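PDB 4LMO: telomerase reverse transcriptase from Takifugu rubripes, which extends chromosome ends by reverse-transcribing a template within its RNA component, and is represented here by its RNA-binding domain. Local coordinates for residues Arg27-Lys30 and Phe35-Ile38; Arg41-Ile46 and Pro74-Leu79. One frame throughout, in Å; residues are numbered along the deposited sequence.

Interaction 1: residues Arg27-Lys30 and Phe35-Ile38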
ATOM      1  N   ARG A  27      -5.937   3.626  -9.455  1.00 40.17           N
ATOM      2  CA  ARG A  27      -7.196   3.198 -10.057  1.00 41.97           C
ATOM      3  C   ARG A  27      -8.166   4.361 -10.199  1.00 43.29           C
ATOM      4  O   ARG A  27      -8.137   5.313  -9.416  1.00 43.78           O
ATOM      5  CB  ARG A  27      -7.834   2.062  -9.253  1.00 42.55           C
ATOM      6  CG  ARG A  27      -7.275   0.689  -9.588  1.00 43.27           C
ATOM      7  CD  ARG A  27      -7.622  -0.338  -8.527  1.00 44.10           C
ATOM      8  NE  ARG A  27      -9.013  -0.790  -8.599  1.00 45.43           N
ATOM      9  CZ  ARG A  27      -9.577  -1.616  -7.721  1.00 45.38           C
ATOM     10  NH1 ARG A  27      -8.875  -2.088  -6.692  1.00 44.87           N
ATOM     11  NH2 ARG A  27     -10.847  -1.972  -7.869  1.00 46.06           N
ATOM     12  N   LYS A  28      -9.017   4.276 -11.215  1.00 44.84           N
ATOM     13  CA  LYS A  28     -10.005   5.309 -11.489  1.00 46.00           C
ATOM     14  C   LYS A  28     -11.385   4.899 -10.984  1.00 45.60           C
ATOM     15  O   LYS A  28     -11.721   3.713 -10.970  1.00 44.87           O
ATOM     16  CB  LYS A  28     -10.050   5.615 -12.989  1.00 47.62           C
ATOM     17  CG  LYS A  28      -8.793   6.294 -13.515  1.00 48.46           C
ATOM     18  CD  LYS A  28      -8.971   6.772 -14.946  1.00 50.30           C
ATOM     19  CE  LYS A  28      -7.896   7.781 -15.322  1.00 51.17           C
ATOM     20  NZ  LYS A  28      -8.065   8.290 -16.711  1.00 52.24           N
ATOM     21  N   LYS A  29     -12.170   5.883 -10.552  1.00 46.38           N
ATOM     22  CA  LYS A  29     -13.562   5.647 -10.182  1.00 47.37           C
ATOM     23  C   LYS A  29     -14.422   5.562 -11.438  1.00 49.61           C
ATOM     24  O   LYS A  29     -14.270   6.363 -12.363  1.00 50.44           O
ATOM     25  CB  LYS A  29     -14.086   6.741  -9.245  1.00 47.01           C
ATOM     26  CG  LYS A  29     -15.571   6.618  -8.924  1.00 46.93           C
ATOM     27  CD  LYS A  29     -15.981   7.472  -7.738  1.00 46.61           C
ATOM     28  CE  LYS A  29     -17.493   7.641  -7.663  1.00 47.35           C
ATOM     29  NZ  LYS A  29     -18.222   6.354  -7.474  1.00 47.69           N
ATOM     30  N   LYS A  30     -15.318   4.580 -11.459  1.00 51.41           N
ATOM     31  CA  LYS A  30     -16.230   4.391 -12.577  1.00 54.12           C
ATOM     32  C   LYS A  30     -17.450   5.302 -12.459  1.00 56.03           C
ATOM     33  O   LYS A  30     -18.242   5.183 -11.521  1.00 55.55           O
ATOM     34  CB  LYS A  30     -16.650   2.922 -12.695  1.00 54.15           C
ATOM     35  CG  LYS A  30     -17.544   2.631 -13.889  1.00 55.80           C
ATOM     36  CD  LYS A  30     -17.441   1.183 -14.334  1.00 55.95           C
ATOM     37  CE  LYS A  30     -18.135   0.970 -15.671  1.00 57.53           C
ATOM     38  NZ  LYS A  30     -17.567   1.827 -16.753  1.00 58.57           N
ATOM     39  N   PHE A  35     -14.714   6.880 -16.768  1.00 63.63           N
ATOM     40  CA  PHE A  35     -13.815   6.882 -15.613  1.00 61.39           C
ATOM     41  C   PHE A  35     -13.290   8.271 -15.269  1.00 60.55           C
ATOM     42  O   PHE A  35     -13.253   9.164 -16.118  1.00 61.90           O
ATOM     43  CB  PHE A  35     -12.642   5.922 -15.847  1.00 61.39           C
ATOM     44  CG  PHE A  35     -13.069   4.508 -16.099  1.00 62.16           C
ATOM     45  CD1 PHE A  35     -13.458   3.689 -15.044  1.00 61.59           C
ATOM     46  CD2 PHE A  35     -13.106   4.002 -17.394  1.00 63.13           C
ATOM     47  CE1 PHE A  35     -13.871   2.390 -15.276  1.00 62.12           C
ATOM     48  CE2 PHE A  35     -13.516   2.701 -17.633  1.00 63.76           C
ATOM     49  CZ  PHE A  35     -13.904   1.898 -16.572  1.00 63.36           C
ATOM     50  N   ARG A  36     -12.888   8.438 -14.011  1.00 58.02           N
ATOM     51  CA  ARG A  36     -12.285   9.682 -13.539  1.00 56.80           C
ATOM     52  C   ARG A  36     -11.241   9.440 -12.446  1.00 55.45           C
ATOM     53  O   ARG A  36     -11.301   8.442 -11.720  1.00 54.02           O
ATOM     54  CB  ARG A  36     -13.358  10.668 -13.056  1.00 56.16           C
ATOM     55  CG  ARG A  36     -14.124  10.247 -11.810  1.00 54.13           C
ATOM     56  CD  ARG A  36     -14.912  11.419 -11.248  1.00 54.20           C
ATOM     57  NE  ARG A  36     -15.625  11.088 -10.015  1.00 53.25           N
ATOM     58  CZ  ARG A  36     -15.110  11.185  -8.792  1.00 51.63           C
ATOM     59  NH1 ARG A  36     -13.862  11.600  -8.614  1.00 51.37           N
ATOM     60  NH2 ARG A  36     -15.848  10.863  -7.739  1.00 50.43           N
ATOM     61  N   LYS A  37     -10.289  10.368 -12.350  1.00 55.25           N
ATOM     62  CA  LYS A  37      -9.260  10.369 -11.313  1.00 54.04           C
ATOM     63  C   LYS A  37      -9.926  10.420  -9.940  1.00 52.69           C
ATOM     64  O   LYS A  37     -10.999  11.013  -9.799  1.00 53.87           O
ATOM     65  CB  LYS A  37      -8.376  11.605 -11.491  1.00 55.44           C
ATOM     66  CG  LYS A  37      -6.898  11.398 -11.209  1.00 56.57           C
ATOM     67  CD  LYS A  37      -6.089  11.315 -12.496  1.00 58.09           C
ATOM     68  CE  LYS A  37      -4.604  11.495 -12.217  1.00 59.01           C
ATOM     69  NZ  LYS A  37      -3.821  11.752 -13.458  1.00 60.62           N
ATOM     70  N   ILE A  38      -9.307   9.808  -8.931  1.00 50.35           N
ATOM     71  CA  ILE A  38      -9.889   9.828  -7.579  1.00 49.06           C
ATOM     72  C   ILE A  38      -9.413  11.008  -6.734  1.00 48.25           C
ATOM     73  O   ILE A  38      -8.243  11.390  -6.782  1.00 48.36           O
ATOM     74  CB  ILE A  38      -9.741   8.482  -6.818  1.00 48.01           C
ATOM     75  CG1 ILE A  38      -8.305   8.253  -6.331  1.00 47.39           C
ATOM     76  CG2 ILE A  38     -10.236   7.329  -7.681  1.00 48.09           C
ATOM     77  CD1 ILE A  38      -8.213   7.322  -5.139  1.00 47.20           C
TER
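K29 and R36 form the antiparallel hydrogen-bonded pair of a short beta hairpin, and two backbone bonds fix their register. K29 N donates a hydrogen bond to R36 O at 2.9 Å, with a bent N-H...O angle of 139°, and R36 N returns a bond to K29 O at 3.0 Å. The same K29 O also meets F35 CA in a CH...O contact.

On the face carrying K29 and R36, the two side chains run side by side and point the same way. CG of R36 sits between its backbone N and carbonyl carbon (chi1 67°), and the chain, extended from there to NE, lays the guanidinium beside K29; chi4, 88°, turns its face to the lysine's methylenes. K29 CG lies over that face, and K29 CD is 3.4 Å from R36 NH2. The two cationic ends stay apart, K29 NZ and R36 NH2 being 5.1 Å from each other. K29 makes a cation-pi contact with Y54, whereas R36 NH1 forms a salt bridge with D42, which probably eases the pairing of like charges.

The other face holds the non-hydrogen-bonded pair K30 and F35. K30 passes the ring at CE1, with CB, CG and CD all near that one atom, then bends at its last torsion and sets NZ 3.7 Å from F35 CZ, an oblique approach. K28 packs its CB 3.9 Å from F35 CB, crossing that side chain at about a right angle.

Beyond the bridges, I38 turns inward, and its CG2 lies 3.4 Å from R27 O. This surface hairpin is bordered by the loop of Y54 and L55, L55 sharing a backbone bond with K30, while I38 reaches L80 on helix 73-85 and leads the chain toward helix 40-48.

Interaction 2: residues Arg41-Ile46 and Pro74-Leu79; sequences RDLIRI and PLFSQL
Crossed helix packing in the telomerase RNA-binding domain brings L43 and I44 of helix 40-48 against F76 and L79 of helix 73-85. The axes of segments 41-46 and 74-79 approach to 8.7 Å and their N-to-C directions differ by 97°, so the two helices meet nearly at right angles over a small patch; the nearest CA pair, L43 and F76, is 6.8 Å apart.

The F76 ring is gripped from two directions. I44 CG1 sits over one face, 4.2 Å from the ring centroid and 27° off the ring normal, which is CH-pi geometry, and its nearest ring atom is F76 CD2. L43 instead comes in at the edge, close to the ring plane, with CD2 3.7 Å from F76 CD1. The CB bond of L43 already points toward the other helix, and CG anti to the backbone N (chi1 -174°) continues the reach, so that the same CD2 meets L79 CD2 at 3.8 Å.

Within this largely helical domain the touching groups are all apolar and buried, with one methyl shared between an aromatic edge and a second leucine. The same helix pair is extended by L80, which L43 touches, and by V73, which I44 reaches; L43 also meets the loop residue L25. From helix 136-139, L138 contacts both F76 and L79.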
ATOM      1  N   ARG A  41     -12.081  13.077  -1.200  1.00 42.06           N
ATOM      2  CA  ARG A  41     -13.410  12.618  -0.809  1.00 41.79           C
ATOM      3  C   ARG A  41     -13.647  11.153  -1.201  1.00 39.79           C
ATOM      4  O   ARG A  41     -14.230  10.383  -0.430  1.00 38.04           O
ATOM      5  CB  ARG A  41     -14.458  13.559  -1.420  1.00 44.73           C
ATOM      6  CG  ARG A  41     -15.845  12.989  -1.673  1.00 47.28           C
ATOM      7  CD  ARG A  41     -16.550  13.784  -2.767  1.00 50.69           C
ATOM      8  NE  ARG A  41     -16.161  13.352  -4.113  1.00 53.78           N
ATOM      9  CZ  ARG A  41     -15.205  13.912  -4.859  1.00 55.35           C
ATOM     10  NH1 ARG A  41     -14.946  13.425  -6.067  1.00 56.20           N
ATOM     11  NH2 ARG A  41     -14.507  14.951  -4.413  1.00 55.98           N
ATOM     12  N   ASP A  42     -13.177  10.778  -2.392  1.00 38.71           N
ATOM     13  CA  ASP A  42     -13.253   9.395  -2.866  1.00 37.34           C
ATOM     14  C   ASP A  42     -12.461   8.453  -1.960  1.00 35.22           C
ATOM     15  O   ASP A  42     -12.942   7.371  -1.614  1.00 33.79           O
ATOM     16  CB  ASP A  42     -12.751   9.278  -4.312  1.00 38.36           C
ATOM     17  CG  ASP A  42     -13.569  10.104  -5.293  1.00 40.00           C
ATOM     18  OD1 ASP A  42     -14.817  10.065  -5.234  1.00 40.70           O
ATOM     19  OD2 ASP A  42     -12.955  10.788  -6.137  1.00 41.30           O
ATOM     20  N   LEU A  43     -11.258   8.874  -1.572  1.00 34.00           N
ATOM     21  CA  LEU A  43     -10.393   8.069  -0.708  1.00 32.86           C
ATOM     22  C   LEU A  43     -10.999   7.842   0.674  1.00 31.74           C
ATOM     23  O   LEU A  43     -10.935   6.733   1.205  1.00 30.83           O
ATOM     24  CB  LEU A  43      -8.986   8.674  -0.594  1.00 32.75           C
ATOM     25  CG  LEU A  43      -7.953   7.834   0.171  1.00 32.30           C
ATOM     26  CD1 LEU A  43      -7.793   6.443  -0.432  1.00 31.93           C
ATOM     27  CD2 LEU A  43      -6.611   8.544   0.237  1.00 32.87           C
ATOM     28  N   ILE A  44     -11.589   8.889   1.244  1.00 31.78           N
ATOM     29  CA  ILE A  44     -12.303   8.784   2.522  1.00 31.39           C
ATOM     30  C   ILE A  44     -13.393   7.705   2.457  1.00 30.90           C
ATOM     31  O   ILE A  44     -13.585   6.945   3.409  1.00 30.73           O
ATOM     32  CB  ILE A  44     -12.873  10.152   2.962  1.00 32.08           C
ATOM     33  CG1 ILE A  44     -11.719  11.096   3.322  1.00 32.25           C
ATOM     34  CG2 ILE A  44     -13.840   9.999   4.133  1.00 31.78           C
ATOM     35  CD1 ILE A  44     -12.127  12.532   3.556  1.00 32.76           C
ATOM     36  N   ARG A  45     -14.077   7.635   1.317  1.00 30.92           N
ATOM     37  CA  ARG A  45     -15.081   6.606   1.049  1.00 31.11           C
ATOM     38  C   ARG A  45     -14.491   5.196   1.056  1.00 30.26           C
ATOM     39  O   ARG A  45     -15.051   4.287   1.671  1.00 30.38           O
ATOM     40  CB  ARG A  45     -15.761   6.876  -0.297  1.00 32.28           C
ATOM     41  CG  ARG A  45     -16.731   8.040  -0.274  1.00 33.59           C
ATOM     42  CD  ARG A  45     -18.082   7.560   0.214  1.00 34.63           C
ATOM     43  NE  ARG A  45     -18.818   8.598   0.913  1.00 35.12           N
ATOM     44  CZ  ARG A  45     -19.960   8.402   1.558  1.00 35.57           C
ATOM     45  NH1 ARG A  45     -20.515   7.197   1.603  1.00 35.58           N
ATOM     46  NH2 ARG A  45     -20.546   9.421   2.165  1.00 36.56           N
ATOM     47  N   ILE A  46     -13.362   5.031   0.368  1.00 29.23           N
ATOM     48  CA  ILE A  46     -12.656   3.754   0.286  1.00 28.38           C
ATOM     49  C   ILE A  46     -12.144   3.304   1.655  1.00 27.66           C
ATOM     50  O   ILE A  46     -12.215   2.122   1.990  1.00 27.95           O
ATOM     51  CB  ILE A  46     -11.482   3.824  -0.724  1.00 28.27           C
ATOM     52  CG1 ILE A  46     -12.002   4.173  -2.125  1.00 28.71           C
ATOM     53  CG2 ILE A  46     -10.700   2.514  -0.752  1.00 27.37           C
ATOM     54  CD1 ILE A  46     -10.936   4.635  -3.098  1.00 28.85           C
ATOM     55  N   PRO A  74      -9.225  17.744   2.975  1.00 37.51           N
ATOM     56  CA  PRO A  74      -7.964  18.389   2.587  1.00 38.64           C
ATOM     57  C   PRO A  74      -6.729  17.521   2.833  1.00 38.67           C
ATOM     58  O   PRO A  74      -5.807  17.523   2.013  1.00 39.26           O
ATOM     59  CB  PRO A  74      -7.919  19.637   3.477  1.00 39.25           C
ATOM     60  CG  PRO A  74      -9.350  19.938   3.763  1.00 39.11           C
ATOM     61  CD  PRO A  74      -9.987  18.589   3.917  1.00 38.13           C
ATOM     62  N   LEU A  75      -6.724  16.789   3.945  1.00 38.13           N
ATOM     63  CA  LEU A  75      -5.605  15.920   4.306  1.00 37.43           C
ATOM     64  C   LEU A  75      -5.460  14.729   3.376  1.00 36.93           C
ATOM     65  O   LEU A  75      -4.343  14.341   3.020  1.00 36.44           O
ATOM     66  CB  LEU A  75      -5.748  15.428   5.744  1.00 37.37           C
ATOM     67  CG  LEU A  75      -5.170  16.322   6.836  1.00 38.09           C
ATOM     68  CD1 LEU A  75      -5.410  15.706   8.207  1.00 37.59           C
ATOM     69  CD2 LEU A  75      -3.688  16.555   6.590  1.00 38.33           C
ATOM     70  N   PHE A  76      -6.592  14.146   2.995  1.00 36.40           N
ATOM     71  CA  PHE A  76      -6.590  12.985   2.117  1.00 35.89           C
ATOM     72  C   PHE A  76      -6.381  13.388   0.658  1.00 37.00           C
ATOM     73  O   PHE A  76      -5.833  12.613  -0.131  1.00 37.53           O
ATOM     74  CB  PHE A  76      -7.855  12.148   2.316  1.00 34.80           C
ATOM     75  CG  PHE A  76      -7.824  11.296   3.560  1.00 33.65           C
ATOM     76  CD1 PHE A  76      -7.374   9.980   3.508  1.00 32.46           C
ATOM     77  CD2 PHE A  76      -8.232  11.812   4.788  1.00 33.47           C
ATOM     78  CE1 PHE A  76      -7.337   9.194   4.649  1.00 31.67           C
ATOM     79  CE2 PHE A  76      -8.197  11.028   5.936  1.00 32.93           C
ATOM     80  CZ  PHE A  76      -7.751   9.718   5.865  1.00 31.94           C
ATOM     81  N   SER A  77      -6.801  14.607   0.312  1.00 37.49           N
ATOM     82  CA  SER A  77      -6.475  15.205  -0.980  1.00 38.40           C
ATOM     83  C   SER A  77      -4.966  15.400  -1.079  1.00 38.55           C
ATOM     84  O   SER A  77      -4.368  15.139  -2.124  1.00 38.69           O
ATOM     85  CB  SER A  77      -7.180  16.552  -1.152  1.00 39.02           C
ATOM     86  OG  SER A  77      -8.585  16.408  -1.076  1.00 39.62           O
ATOM     87  N   GLN A  78      -4.370  15.852   0.024  1.00 38.57           N
ATOM     88  CA  GLN A  78      -2.925  16.025   0.141  1.00 39.05           C
ATOM     89  C   GLN A  78      -2.197  14.695  -0.052  1.00 37.83           C
ATOM     90  O   GLN A  78      -1.211  14.624  -0.789  1.00 37.81           O
ATOM     91  CB  GLN A  78      -2.579  16.631   1.504  1.00 40.02           C
ATOM     92  CG  GLN A  78      -1.135  17.087   1.654  1.00 41.84           C
ATOM     93  CD  GLN A  78      -0.770  17.440   3.087  1.00 43.40           C
ATOM     94  OE1 GLN A  78       0.399  17.385   3.471  1.00 44.50           O
ATOM     95  NE2 GLN A  78      -1.770  17.805   3.887  1.00 43.78           N
ATOM     96  N   LEU A  79      -2.699  13.651   0.611  1.00 36.12           N
ATOM     97  CA  LEU A  79      -2.157  12.296   0.502  1.00 34.97           C
ATOM     98  C   LEU A  79      -2.114  11.823  -0.951  1.00 35.12           C
ATOM     99  O   LEU A  79      -1.098  11.300  -1.409  1.00 34.48           O
ATOM    100  CB  LEU A  79      -2.980  11.322   1.361  1.00 33.40           C
ATOM    101  CG  LEU A  79      -2.520   9.869   1.548  1.00 32.27           C
ATOM    102  CD1 LEU A  79      -3.142   9.268   2.804  1.00 31.39           C
ATOM    103  CD2 LEU A  79      -2.841   9.005   0.334  1.00 31.73           C
TER

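In the fold
Interactions 1 and 2 lie in series along the chain, the hairpin closing just before helix 40-48 begins, and their centres are 13 Å apart. They are joined directly by R36 NH1 and D42 OD2, a 2.8 Å salt bridge from strand to helix, with K29 CD packed 3.8 Å from D42 OD1. R36 NH2 and R41 NH1 come within 3.2 Å, a close pair of like charges that D42 probably offsets. Helix 73-85 serves both, through L80 and R84 beside I38 and through F76 and L79 in interaction 2. The exposed contact thus continues into the buried one; residues 65-70, thought by similarity to interact with the RNA template, precede helix 73-85.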